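Local coordinates for protein esterase (Alcaligenes sp., PDB 1QLW) that probably hydrolyses carboxylic esters, as an enzyme of the alpha/beta-hydrolase type, at residues P64-H69 with A188-L193; F213-A216 with G222-A225; V250-H255 with P260-R265; V229-C234 with K267-F272. All coordinates share one frame; numbering follows the deposited sequence.

Contact 1. Residues P64-H69 with A188-L193; sequences PITLIH and ANLSKL
Strand 65-68 and helix 188-193 run nearly antiparallel, at 165°, with their axes 11.3 Å apart. The backbones come nearest where the CA atoms of Thr-66 and Leu-190 lie 8.8 Å from each other. The gap is bridged by branched side chains. Ile-68 and Leu-190 reach toward each other tip to tip: CD1 of Ile-68 ends 3.7 Å from CD1 of Leu-190, and the second methyl, CD2 of Leu-190, lies against CG1 and CD1 of Ile-68. One turn further along the helix, Leu-193 CD2 meets Thr-66 CG2 at 3.8 Å. A chi1 of 179° swings Leu-193 CG away from its own backbone N and toward the strand. Threonine suits its place because its two branches do different work: CG2 joins the apolar layer, while OG1 is hydrogen-bonded to Thr-200 OG1, so the buried hydroxyl has a partner. Leu-190 also touches Tyr-211 and Thr-215 of the next helix. Leucine and isoleucine suit this buried layer between helix and sheet. Helix 185-197 leads into strand 200-205, the parallel neighbour of strand 65-68, and such a helix lying antiparallel across the strands is characteristic of the layered alpha/beta-hydrolase fold.

Contact 2. Residues F213-A216 with G222-A225; sequences FQTA and GITA
Ile-223, the first residue of its strand, carries this contact with helix segment 213-216 almost entirely through one methyl group. Its CB points at the helix but stays clear of it, 4.9 Å from CB of Ala-216. CG2 branches off there without touching the segment either. The other branch does the reaching: CG1 stands anti to the carbonyl carbon (chi1 -55°), and chi2 of 178° continues the chain straight outward, so that CD1 is delivered onto the helix surface. CG1 itself still keeps 4.6 Å from Thr-215 CG2. At the tip, CD1 settles where two successive helical residues meet. It lies 3.5 Å from CA of Ala-216, with the N and CB of that residue scarcely farther off. CG2 of Thr-215 approaches the same CD1 obliquely, at 3.6 Å.

Alanine suits this place because its single methyl lets CD1 press against the helical backbone itself. The hydroxyl of Thr-215 is held among the helices: OG1 is hydrogen-bonded to two carbonyl oxygens, that of Tyr-211, one turn back, and that of Val-187 in the adjoining helix, so the polar end of this buried residue is satisfied while its methyl serves the isoleucine. The contact thus closes the end of the beta-alpha-beta unit made by strand 200-205, helix 211-218 and strand 223-229, with helix 185-197 packed alongside through Leu-190 and Ser-191, and Leu-243 against Ala-216.

Contact 3. Residues V250-H255 with P260-R265; sequences VVFGDH and PRWAPR. With SO4 (sulfate ion), chain D.
Phe-252 pushes the edge of its ring against Trp-262, its CE2 4.1 Å from CE3 of the indole. CE3 lies near the phenyl plane, whereas the phenylalanine approaches the indole obliquely, so the two rings meet without stacking. Next to this atom, CZ of Phe-252 lies 4.0 Å from the backbone O of Arg-265, at the start of helix 263-278. A flat hydrocarbon ring suits this buried end of the strand, where it also packs on Leu-266 and Cys-269.

Arg-265 leads away from the phenylalanine. A chi1 of -68° starts its chain beside its own backbone N, and the chain then runs extended, carrying the guanidinium past the indole: NH1 sits 3.2 Å above the rim of one Trp-262 face. CG of Arg-261 lies over a face of the guanidinium. From there NH2 of Arg-265 makes a hydrogen bond of 2.9 Å, with an angle of 148° at the hydrogen, to sulfate O1, which lies at the guanidinium edge. Arg-261 NH2 is 3.9 Å from the same oxygen, too far to bond, and its NH1 pairs with Lys-38 O of the second subunit. A leucine in place of Arg-265 would probably leave sulfate O1 without this N-H partner and the indole rim less well packed.

The indole NE1 is bonded to Ile-144 O. The sulfate, probably from the crystallisation liquor, is also hydrogen-bonded to Ser-206 OG; cationic arginine and hydroxyl together would probably favour an anion beside that serine.

Contact 4. Residues V229-C234 with K267-F272; sequences VEPGEC and KACHAF
Cys-234 and Cys-269 are joined by a disulfide, SG to SG 2.1 Å, which ties the loop after strand 223-229 covalently to helix 263-278. The two half-cystines adopt the same first torsion, each sulfur anti to its carbonyl carbon and beside its backbone N. With chi3 at 99° the bridge is right-handed and close to the relaxed right angle, and it holds the two CA atoms 5.4 Å apart.

Apolar groups pack on the bridge. Pro-231 lays CG 3.6 Å from SG of Cys-269; the compact apolar ring suits a place against the sulfur. In Phe-272, one helical turn after Cys-269, chi1 of 164° sets the ring on the side of its carbonyl carbon. This brings CD2 to 4.0 Å from CB of Cys-234, and the ring centroid to 5.2 Å from Cys-234 SG, an oblique sulfur-aromatic contact. The same ring meets Phe-213 edge-to-face.

The fastened loop begins with Glu-230, whose OE1 is hydrogen-bonded to His-298 ND1 and paired with Arg-146, and whose OE2 takes the N-H of Gly-253. A glutamate in a loop just beyond a strand, bonded to a histidine, is consistent with the acid-histidine pair of an alpha/beta-hydrolase catalytic triad, and the disulfide lies four residues further along the same loop.

In the fold
Contacts 1, 2 and 3 reach the same sheet, while contact 4 joins the loop following strand 223-229 to helix 263-278. Contacts 1 and 2 adjoin, their centres 9 Å apart, and share one packed layer at Thr-215. Contacts 3 and 4, with centres 8 Å apart, both use helix 263-278 and are stitched together by a probable backbone hydrogen bond, Val-251 O to Glu-230 N at 2.8 Å. Contact 2 reaches contact 4 through Phe-213 CE1, 3.7 Å from Phe-272 CZ, whereas contacts 1 and 3 lie about 24 Å apart between centres. The sulfate of contact 3, bonded to Ser-206, and the Glu-230 to His-298 bond beside contact 4 together mark the probable active site.

Contact 1. Residues P64-H69 with A188-L193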
loop_
_atom_site.group_PDB
_atom_site.type_symbol
_atom_site.label_atom_id
_atom_site.label_comp_id
_atom_site.label_asym_id
_atom_site.label_seq_id
_atom_site.Cartn_x
_atom_site.Cartn_y
_atom_site.Cartn_z
ATOM N N PRO A 64 -4.081 19.217 -9.131
ATOM C CA PRO A 64 -3.316 18.227 -8.385
ATOM C C PRO A 64 -2.357 17.463 -9.284
ATOM O O PRO A 64 -2.597 17.341 -10.484
ATOM C CB PRO A 64 -4.381 17.248 -7.880
ATOM C CG PRO A 64 -5.629 18.073 -7.816
ATOM C CD PRO A 64 -5.520 18.907 -9.087
ATOM N N ILE A 65 -1.329 16.876 -8.698
ATOM C CA ILE A 65 -0.421 15.979 -9.382
ATOM C C ILE A 65 -0.753 14.550 -8.956
ATOM O O ILE A 65 -0.829 14.255 -7.765
ATOM C CB ILE A 65 1.049 16.319 -9.100
ATOM C CG1 ILE A 65 1.374 17.761 -9.522
ATOM C CG2 ILE A 65 1.970 15.317 -9.786
ATOM C CD1 ILE A 65 2.719 18.282 -9.070
ATOM N N THR A 66 -0.964 13.693 -9.950
ATOM C CA THR A 66 -1.173 12.265 -9.725
ATOM C C THR A 66 0.142 11.555 -10.030
ATOM O O THR A 66 0.655 11.663 -11.153
ATOM C CB THR A 66 -2.318 11.756 -10.607
ATOM O OG1 THR A 66 -3.543 12.405 -10.245
ATOM C CG2 THR A 66 -2.509 10.261 -10.454
ATOM N N LEU A 67 0.685 10.845 -9.057
ATOM C CA LEU A 67 1.971 10.159 -9.144
ATOM C C LEU A 67 1.765 8.670 -9.361
ATOM O O LEU A 67 1.064 8.030 -8.576
ATOM C CB LEU A 67 2.816 10.396 -7.888
ATOM C CG LEU A 67 3.190 11.843 -7.576
ATOM C CD1 LEU A 67 3.866 11.927 -6.202
ATOM C CD2 LEU A 67 4.122 12.398 -8.635
ATOM N N ILE A 68 2.369 8.145 -10.426
ATOM C CA ILE A 68 2.093 6.816 -10.946
ATOM C C ILE A 68 3.383 6.013 -11.054
ATOM O O ILE A 68 4.206 6.263 -11.955
ATOM C CB ILE A 68 1.413 6.938 -12.327
ATOM C CG1 ILE A 68 0.212 7.902 -12.328
ATOM C CG2 ILE A 68 1.019 5.566 -12.858
ATOM C CD1 ILE A 68 -0.059 8.493 -13.694
ATOM N N HIS A 69 3.606 5.082 -10.140
ATOM C CA HIS A 69 4.817 4.279 -10.104
ATOM C C HIS A 69 4.913 3.326 -11.297
ATOM O O HIS A 69 3.938 3.063 -11.996
ATOM C CB HIS A 69 4.891 3.484 -8.785
ATOM C CG HIS A 69 3.814 2.434 -8.708
ATOM N ND1 HIS A 69 3.955 1.230 -9.380
ATOM C CD2 HIS A 69 2.617 2.388 -8.094
ATOM C CE1 HIS A 69 2.837 0.523 -9.168
ATOM N NE2 HIS A 69 2.002 1.195 -8.391
ATOM N N ALA A 188 -7.493 3.048 -17.720
ATOM C CA ALA A 188 -8.868 3.496 -17.625
ATOM C C ALA A 188 -9.156 4.131 -16.270
ATOM O O ALA A 188 -9.930 5.076 -16.161
ATOM C CB ALA A 188 -9.818 2.336 -17.840
ATOM N N ASN A 189 -8.560 3.596 -15.205
ATOM C CA ASN A 189 -8.763 4.166 -13.876
ATOM C C ASN A 189 -8.189 5.569 -13.769
ATOM O O ASN A 189 -8.770 6.417 -13.082
ATOM C CB ASN A 189 -8.185 3.234 -12.815
ATOM C CG ASN A 189 -9.032 1.981 -12.671
ATOM O OD1 ASN A 189 -10.241 2.028 -12.855
ATOM N ND2 ASN A 189 -8.376 0.887 -12.325
ATOM N N LEU A 190 -7.073 5.848 -14.456
ATOM C CA LEU A 190 -6.535 7.206 -14.440
ATOM C C LEU A 190 -7.497 8.169 -15.139
ATOM O O LEU A 190 -7.572 9.330 -14.726
ATOM C CB LEU A 190 -5.163 7.261 -15.094
ATOM C CG LEU A 190 -4.053 6.579 -14.277
ATOM C CD1 LEU A 190 -2.814 6.419 -15.149
ATOM C CD2 LEU A 190 -3.731 7.362 -13.024
ATOM N N SER A 191 -8.217 7.723 -16.170
ATOM C CA SER A 191 -9.207 8.604 -16.794
ATOM C C SER A 191 -10.329 8.899 -15.806
ATOM O O SER A 191 -10.732 10.047 -15.643
ATOM C CB SER A 191 -9.778 7.962 -18.048
ATOM O OG SER A 191 -10.874 8.712 -18.536
ATOM N N LYS A 192 -10.831 7.861 -15.120
ATOM C CA LYS A 192 -11.880 8.105 -14.128
ATOM C C LYS A 192 -11.393 9.083 -13.084
ATOM O O LYS A 192 -12.149 9.964 -12.657
ATOM C CB LYS A 192 -12.287 6.776 -13.495
ATOM C CG LYS A 192 -13.043 5.866 -14.447
ATOM C CD LYS A 192 -13.389 4.526 -13.804
ATOM C CE LYS A 192 -14.371 3.785 -14.713
ATOM N NZ LYS A 192 -14.778 2.479 -14.143
ATOM N N LEU A 193 -10.153 8.918 -12.599
ATOM C CA LEU A 193 -9.623 9.836 -11.602
ATOM C C LEU A 193 -9.498 11.253 -12.136
ATOM O O LEU A 193 -9.888 12.217 -11.470
ATOM C CB LEU A 193 -8.276 9.323 -11.097
ATOM C CG LEU A 193 -7.575 10.190 -10.045
ATOM C CD1 LEU A 193 -8.403 10.357 -8.792
ATOM C CD2 LEU A 193 -6.196 9.639 -9.711
#

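Contact 2. Residues F213-A216 with G222-A225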
loop_
_atom_site.group_PDB
_atom_site.type_symbol
_atom_site.label_atom_id
_atom_site.label_comp_id
_atom_site.label_asym_id
_atom_site.label_seq_id
_atom_site.Cartn_x
_atom_site.Cartn_y
_atom_site.Cartn_z
ATOM N N PHE A 213 -0.438 8.727 -21.614
ATOM C CA PHE A 213 -0.696 8.952 -23.027
ATOM C C PHE A 213 -1.820 8.064 -23.531
ATOM O O PHE A 213 -2.632 8.478 -24.353
ATOM C CB PHE A 213 0.584 8.714 -23.836
ATOM C CG PHE A 213 1.738 9.563 -23.387
ATOM C CD1 PHE A 213 1.795 10.915 -23.697
ATOM C CD2 PHE A 213 2.762 9.019 -22.645
ATOM C CE1 PHE A 213 2.867 11.696 -23.289
ATOM C CE2 PHE A 213 3.842 9.775 -22.241
ATOM C CZ PHE A 213 3.890 11.123 -22.565
ATOM N N GLN A 214 -1.853 6.802 -23.056
ATOM C CA GLN A 214 -2.960 5.919 -23.384
ATOM C C GLN A 214 -4.248 6.426 -22.748
ATOM O O GLN A 214 -5.325 6.338 -23.354
ATOM C CB GLN A 214 -2.634 4.492 -22.925
ATOM C CG GLN A 214 -1.485 3.909 -23.718
ATOM C CD GLN A 214 -1.005 2.569 -23.233
ATOM O OE1 GLN A 214 -1.220 2.204 -22.071
ATOM N NE2 GLN A 214 -0.327 1.809 -24.076
ATOM N N THR A 215 -4.194 6.956 -21.536
ATOM C CA THR A 215 -5.379 7.519 -20.892
ATOM C C THR A 215 -5.909 8.659 -21.754
ATOM O O THR A 215 -7.113 8.707 -22.041
ATOM C CB THR A 215 -5.031 8.024 -19.488
ATOM O OG1 THR A 215 -4.550 6.927 -18.694
ATOM C CG2 THR A 215 -6.234 8.640 -18.803
ATOM N N ALA A 216 -5.023 9.572 -22.170
ATOM C CA ALA A 216 -5.452 10.729 -22.932
ATOM C C ALA A 216 -6.042 10.356 -24.281
ATOM O O ALA A 216 -6.993 10.999 -24.737
ATOM C CB ALA A 216 -4.298 11.710 -23.082
ATOM N N GLY A 222 -10.006 16.051 -18.377
ATOM C CA GLY A 222 -9.371 16.182 -17.072
ATOM C C GLY A 222 -7.864 16.020 -17.059
ATOM O O GLY A 222 -7.264 16.072 -15.972
ATOM N N ILE A 223 -7.232 15.823 -18.220
ATOM C CA ILE A 223 -5.786 15.644 -18.258
ATOM C C ILE A 223 -5.139 16.970 -18.601
ATOM O O ILE A 223 -5.181 17.427 -19.750
ATOM C CB ILE A 223 -5.362 14.550 -19.245
ATOM C CG1 ILE A 223 -6.100 13.264 -18.875
ATOM C CG2 ILE A 223 -3.848 14.372 -19.239
ATOM C CD1 ILE A 223 -5.841 12.100 -19.780
ATOM N N THR A 224 -4.530 17.616 -17.627
ATOM C CA THR A 224 -4.025 18.974 -17.801
ATOM C C THR A 224 -2.658 18.990 -18.448
ATOM O O THR A 224 -2.380 19.856 -19.280
ATOM C CB THR A 224 -3.978 19.638 -16.404
ATOM O OG1 THR A 224 -5.261 19.514 -15.781
ATOM C CG2 THR A 224 -3.553 21.087 -16.496
ATOM N N ALA A 225 -1.819 18.058 -18.061
ATOM C CA ALA A 225 -0.462 17.962 -18.548
ATOM C C ALA A 225 0.057 16.568 -18.198
ATOM O O ALA A 225 -0.511 15.911 -17.322
ATOM C CB ALA A 225 0.447 19.013 -17.918
#

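Contact 3. Residues V250-H255 with P260-R265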
loop_
_atom_site.group_PDB
_atom_site.type_symbol
_atom_site.label_atom_id
_atom_site.label_comp_id
_atom_site.label_asym_id
_atom_site.label_seq_id
_atom_site.Cartn_x
_atom_site.Cartn_y
_atom_site.Cartn_z
ATOM N N VAL A 250 9.002 14.939 -20.893
ATOM C CA VAL A 250 9.616 13.620 -20.724
ATOM C C VAL A 250 10.998 13.881 -20.142
ATOM O O VAL A 250 11.740 14.702 -20.678
ATOM C CB VAL A 250 9.668 12.835 -22.041
ATOM C CG1 VAL A 250 10.458 11.551 -21.874
ATOM C CG2 VAL A 250 8.255 12.578 -22.560
ATOM N N VAL A 251 11.367 13.192 -19.061
ATOM C CA VAL A 251 12.612 13.458 -18.355
ATOM C C VAL A 251 13.514 12.229 -18.381
ATOM O O VAL A 251 13.077 11.125 -18.043
ATOM C CB VAL A 251 12.346 13.841 -16.880
ATOM C CG1 VAL A 251 13.651 14.275 -16.215
ATOM C CG2 VAL A 251 11.303 14.937 -16.767
ATOM N N PHE A 252 14.777 12.429 -18.758
ATOM C CA PHE A 252 15.780 11.378 -18.746
ATOM C C PHE A 252 17.004 11.800 -17.938
ATOM O O PHE A 252 17.409 12.964 -17.955
ATOM C CB PHE A 252 16.239 10.941 -20.146
ATOM C CG PHE A 252 15.293 9.957 -20.792
ATOM C CD1 PHE A 252 14.151 10.343 -21.462
ATOM C CD2 PHE A 252 15.589 8.598 -20.756
ATOM C CE1 PHE A 252 13.307 9.409 -22.046
ATOM C CE2 PHE A 252 14.742 7.661 -21.319
ATOM C CZ PHE A 252 13.596 8.061 -21.979
ATOM N N GLY A 253 17.582 10.823 -17.250
ATOM C CA GLY A 253 18.769 10.989 -16.465
ATOM C C GLY A 253 20.068 10.752 -17.200
ATOM O O GLY A 253 20.226 11.092 -18.379
ATOM N N ASP A 254 21.029 10.177 -16.485
ATOM C CA ASP A 254 22.379 9.990 -16.995
ATOM C C ASP A 254 22.783 8.551 -17.147
ATOM O O ASP A 254 22.025 7.621 -16.829
ATOM C CB ASP A 254 23.345 10.774 -16.101
ATOM C CG ASP A 254 24.612 11.271 -16.757
ATOM O OD1 ASP A 254 24.881 10.994 -17.943
ATOM O OD2 ASP A 254 25.360 11.978 -16.040
ATOM N N HIS A 255 23.979 8.343 -17.701
ATOM C CA HIS A 255 24.517 7.032 -18.000
ATOM C C HIS A 255 23.583 6.266 -18.934
ATOM O O HIS A 255 23.544 5.037 -18.934
ATOM C CB HIS A 255 24.852 6.190 -16.773
ATOM C CG HIS A 255 25.974 6.743 -15.963
ATOM N ND1 HIS A 255 27.291 6.522 -16.304
ATOM C CD2 HIS A 255 25.986 7.475 -14.826
ATOM C CE1 HIS A 255 28.071 7.127 -15.408
ATOM N NE2 HIS A 255 27.299 7.714 -14.506
ATOM N N PRO A 260 22.018 -0.688 -23.519
ATOM C CA PRO A 260 21.142 -0.963 -24.656
ATOM C C PRO A 260 19.666 -0.958 -24.306
ATOM O O PRO A 260 18.848 -0.732 -25.220
ATOM C CB PRO A 260 21.629 -2.288 -25.221
ATOM C CG PRO A 260 23.014 -2.438 -24.708
ATOM C CD PRO A 260 23.052 -1.735 -23.369
ATOM N N ARG A 261 19.267 -1.146 -23.053
ATOM C CA ARG A 261 17.872 -1.109 -22.636
ATOM C C ARG A 261 17.360 0.327 -22.794
ATOM O O ARG A 261 16.189 0.561 -23.082
ATOM C CB ARG A 261 17.672 -1.577 -21.186
ATOM C CG ARG A 261 16.263 -1.866 -20.691
ATOM C CD ARG A 261 16.168 -2.208 -19.220
ATOM N NE ARG A 261 14.938 -2.793 -18.711
ATOM C CZ ARG A 261 14.649 -4.081 -18.566
ATOM N NH1 ARG A 261 15.530 -5.018 -18.903
ATOM N NH2 ARG A 261 13.479 -4.461 -18.046
ATOM N N TRP A 262 18.226 1.312 -22.576
ATOM C CA TRP A 262 17.828 2.686 -22.397
ATOM C C TRP A 262 18.129 3.622 -23.547
ATOM O O TRP A 262 17.314 4.491 -23.851
ATOM C CB TRP A 262 18.429 3.281 -21.107
ATOM C CG TRP A 262 17.730 2.726 -19.904
ATOM C CD1 TRP A 262 18.177 1.856 -18.955
ATOM C CD2 TRP A 262 16.360 3.011 -19.556
ATOM N NE1 TRP A 262 17.186 1.596 -18.042
ATOM C CE2 TRP A 262 16.062 2.300 -18.391
ATOM C CE3 TRP A 262 15.378 3.826 -20.141
ATOM C CZ2 TRP A 262 14.795 2.369 -17.792
ATOM C CZ3 TRP A 262 14.132 3.885 -19.546
ATOM C CH2 TRP A 262 13.854 3.163 -18.389
ATOM N N ALA A 263 19.260 3.439 -24.228
ATOM C CA ALA A 263 19.620 4.322 -25.334
ATOM C C ALA A 263 18.548 4.439 -26.384
ATOM O O ALA A 263 18.240 5.565 -26.827
ATOM C CB ALA A 263 20.970 3.911 -25.909
ATOM N N PRO A 264 17.905 3.363 -26.811
ATOM C CA PRO A 264 16.878 3.459 -27.840
ATOM C C PRO A 264 15.602 4.121 -27.338
ATOM O O PRO A 264 14.870 4.682 -28.141
ATOM C CB PRO A 264 16.601 2.035 -28.285
ATOM C CG PRO A 264 17.329 1.144 -27.370
ATOM C CD PRO A 264 18.294 1.956 -26.558
ATOM N N ARG A 265 15.339 4.036 -26.035
ATOM C CA ARG A 265 14.139 4.638 -25.461
ATOM C C ARG A 265 14.250 6.158 -25.472
ATOM O O ARG A 265 13.281 6.857 -25.793
ATOM C CB ARG A 265 13.905 4.117 -24.050
ATOM C CG ARG A 265 13.521 2.654 -24.016
ATOM C CD ARG A 265 13.374 2.156 -22.597
ATOM N NE ARG A 265 12.733 0.850 -22.539
ATOM C CZ ARG A 265 12.595 0.196 -21.381
ATOM N NH1 ARG A 265 13.082 0.657 -20.241
ATOM N NH2 ARG A 265 11.933 -0.950 -21.394
HETATM S S SO4 D . 9.669 -0.926 -18.366
HETATM O O1 SO4 D . 10.677 -1.876 -18.979
HETATM O O2 SO4 D . 10.387 0.394 -18.179
HETATM O O3 SO4 D . 9.246 -1.498 -17.052
HETATM O O4 SO4 D . 8.540 -0.696 -19.303
#

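Contact 4. Residues V229-C234 with K267-F272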
loop_
_atom_site.group_PDB
_atom_site.type_symbol
_atom_site.label_atom_id
_atom_site.label_comp_id
_atom_site.label_asym_id
_atom_site.label_seq_id
_atom_site.Cartn_x
_atom_site.Cartn_y
_atom_site.Cartn_z
ATOM N N VAL A 229 8.678 10.204 -16.534
ATOM C CA VAL A 229 10.066 10.013 -16.130
ATOM C C VAL A 229 10.594 8.702 -16.696
ATOM O O VAL A 229 10.074 7.630 -16.328
ATOM C CB VAL A 229 10.183 10.038 -14.599
ATOM C CG1 VAL A 229 11.631 9.812 -14.211
ATOM C CG2 VAL A 229 9.653 11.356 -14.063
ATOM N N GLU A 230 11.551 8.790 -17.609
ATOM C CA GLU A 230 12.171 7.620 -18.214
ATOM C C GLU A 230 11.171 6.539 -18.586
ATOM O O GLU A 230 11.232 5.404 -18.093
ATOM C CB GLU A 230 13.299 7.057 -17.366
ATOM C CG GLU A 230 14.444 8.053 -17.252
ATOM C CD GLU A 230 15.755 7.476 -16.820
ATOM O OE1 GLU A 230 15.838 6.277 -16.460
ATOM O OE2 GLU A 230 16.750 8.255 -16.837
ATOM N N PRO A 231 10.235 6.863 -19.452
ATOM C CA PRO A 231 9.250 5.887 -19.884
ATOM C C PRO A 231 9.872 4.708 -20.603
ATOM O O PRO A 231 10.816 4.848 -21.394
ATOM C CB PRO A 231 8.316 6.678 -20.809
ATOM C CG PRO A 231 9.181 7.793 -21.317
ATOM C CD PRO A 231 10.064 8.148 -20.162
ATOM N N GLY A 232 9.269 3.532 -20.387
ATOM C CA GLY A 232 9.659 2.337 -21.124
ATOM C C GLY A 232 9.295 2.480 -22.592
ATOM O O GLY A 232 10.024 1.983 -23.459
ATOM N N GLU A 233 8.183 3.153 -22.855
ATOM C CA GLU A 233 7.767 3.470 -24.212
ATOM C C GLU A 233 7.122 4.854 -24.227
ATOM O O GLU A 233 6.368 5.194 -23.328
ATOM C CB GLU A 233 6.742 2.454 -24.709
ATOM C CG GLU A 233 7.212 1.041 -24.944
ATOM C CD GLU A 233 8.393 0.862 -25.871
ATOM O OE1 GLU A 233 8.573 1.655 -26.817
ATOM O OE2 GLU A 233 9.194 -0.084 -25.687
ATOM N N CYS A 234 7.423 5.628 -25.265
ATOM C CA CYS A 234 6.714 6.877 -25.527
ATOM C C CYS A 234 5.719 6.535 -26.641
ATOM O O CYS A 234 5.867 5.520 -27.334
ATOM C CB CYS A 234 7.688 7.972 -25.981
ATOM S SG CYS A 234 8.546 8.868 -24.700
ATOM N N LYS A 267 16.033 7.900 -27.630
ATOM C CA LYS A 267 15.896 8.278 -29.036
ATOM C C LYS A 267 14.449 8.273 -29.501
ATOM O O LYS A 267 13.978 9.191 -30.184
ATOM C CB LYS A 267 16.704 7.272 -29.855
ATOM C CG LYS A 267 17.003 7.552 -31.295
ATOM C CD LYS A 267 18.095 6.551 -31.711
ATOM C CE LYS A 267 18.114 6.436 -33.221
ATOM N NZ LYS A 267 19.122 5.422 -33.627
ATOM N N ALA A 268 13.711 7.222 -29.148
ATOM C CA ALA A 268 12.305 7.114 -29.520
ATOM C C ALA A 268 11.482 8.220 -28.873
ATOM O O ALA A 268 10.555 8.724 -29.495
ATOM C CB ALA A 268 11.748 5.756 -29.127
ATOM N N CYS A 269 11.796 8.578 -27.632
ATOM C CA CYS A 269 11.052 9.666 -26.993
ATOM C C CYS A 269 11.317 10.981 -27.707
ATOM O O CYS A 269 10.386 11.780 -27.850
ATOM C CB CYS A 269 11.378 9.703 -25.514
ATOM S SG CYS A 269 10.565 8.362 -24.615
ATOM N N HIS A 270 12.528 11.225 -28.198
ATOM C CA HIS A 270 12.757 12.423 -29.010
ATOM C C HIS A 270 11.884 12.406 -30.262
ATOM O O HIS A 270 11.361 13.450 -30.652
ATOM C CB HIS A 270 14.210 12.526 -29.464
ATOM C CG HIS A 270 15.118 13.108 -28.436
ATOM N ND1 HIS A 270 15.023 14.409 -27.989
ATOM C CD2 HIS A 270 16.188 12.552 -27.804
ATOM C CE1 HIS A 270 16.012 14.643 -27.146
ATOM N NE2 HIS A 270 16.723 13.528 -27.003
ATOM N N ALA A 271 11.752 11.259 -30.915
ATOM C CA ALA A 271 10.953 11.209 -32.148
ATOM C C ALA A 271 9.523 11.632 -31.817
ATOM O O ALA A 271 8.889 12.340 -32.591
ATOM C CB ALA A 271 11.033 9.854 -32.784
ATOM N N PHE A 272 8.995 11.145 -30.699
ATOM C CA PHE A 272 7.666 11.521 -30.241
ATOM C C PHE A 272 7.558 13.007 -29.981
ATOM O O PHE A 272 6.642 13.651 -30.489
ATOM C CB PHE A 272 7.333 10.714 -28.968
ATOM C CG PHE A 272 6.186 11.266 -28.183
ATOM C CD1 PHE A 272 4.929 11.396 -28.728
ATOM C CD2 PHE A 272 6.458 11.669 -26.877
ATOM C CE1 PHE A 272 3.913 11.939 -27.938
ATOM C CE2 PHE A 272 5.445 12.183 -26.095
ATOM C CZ PHE A 272 4.196 12.332 -26.647
#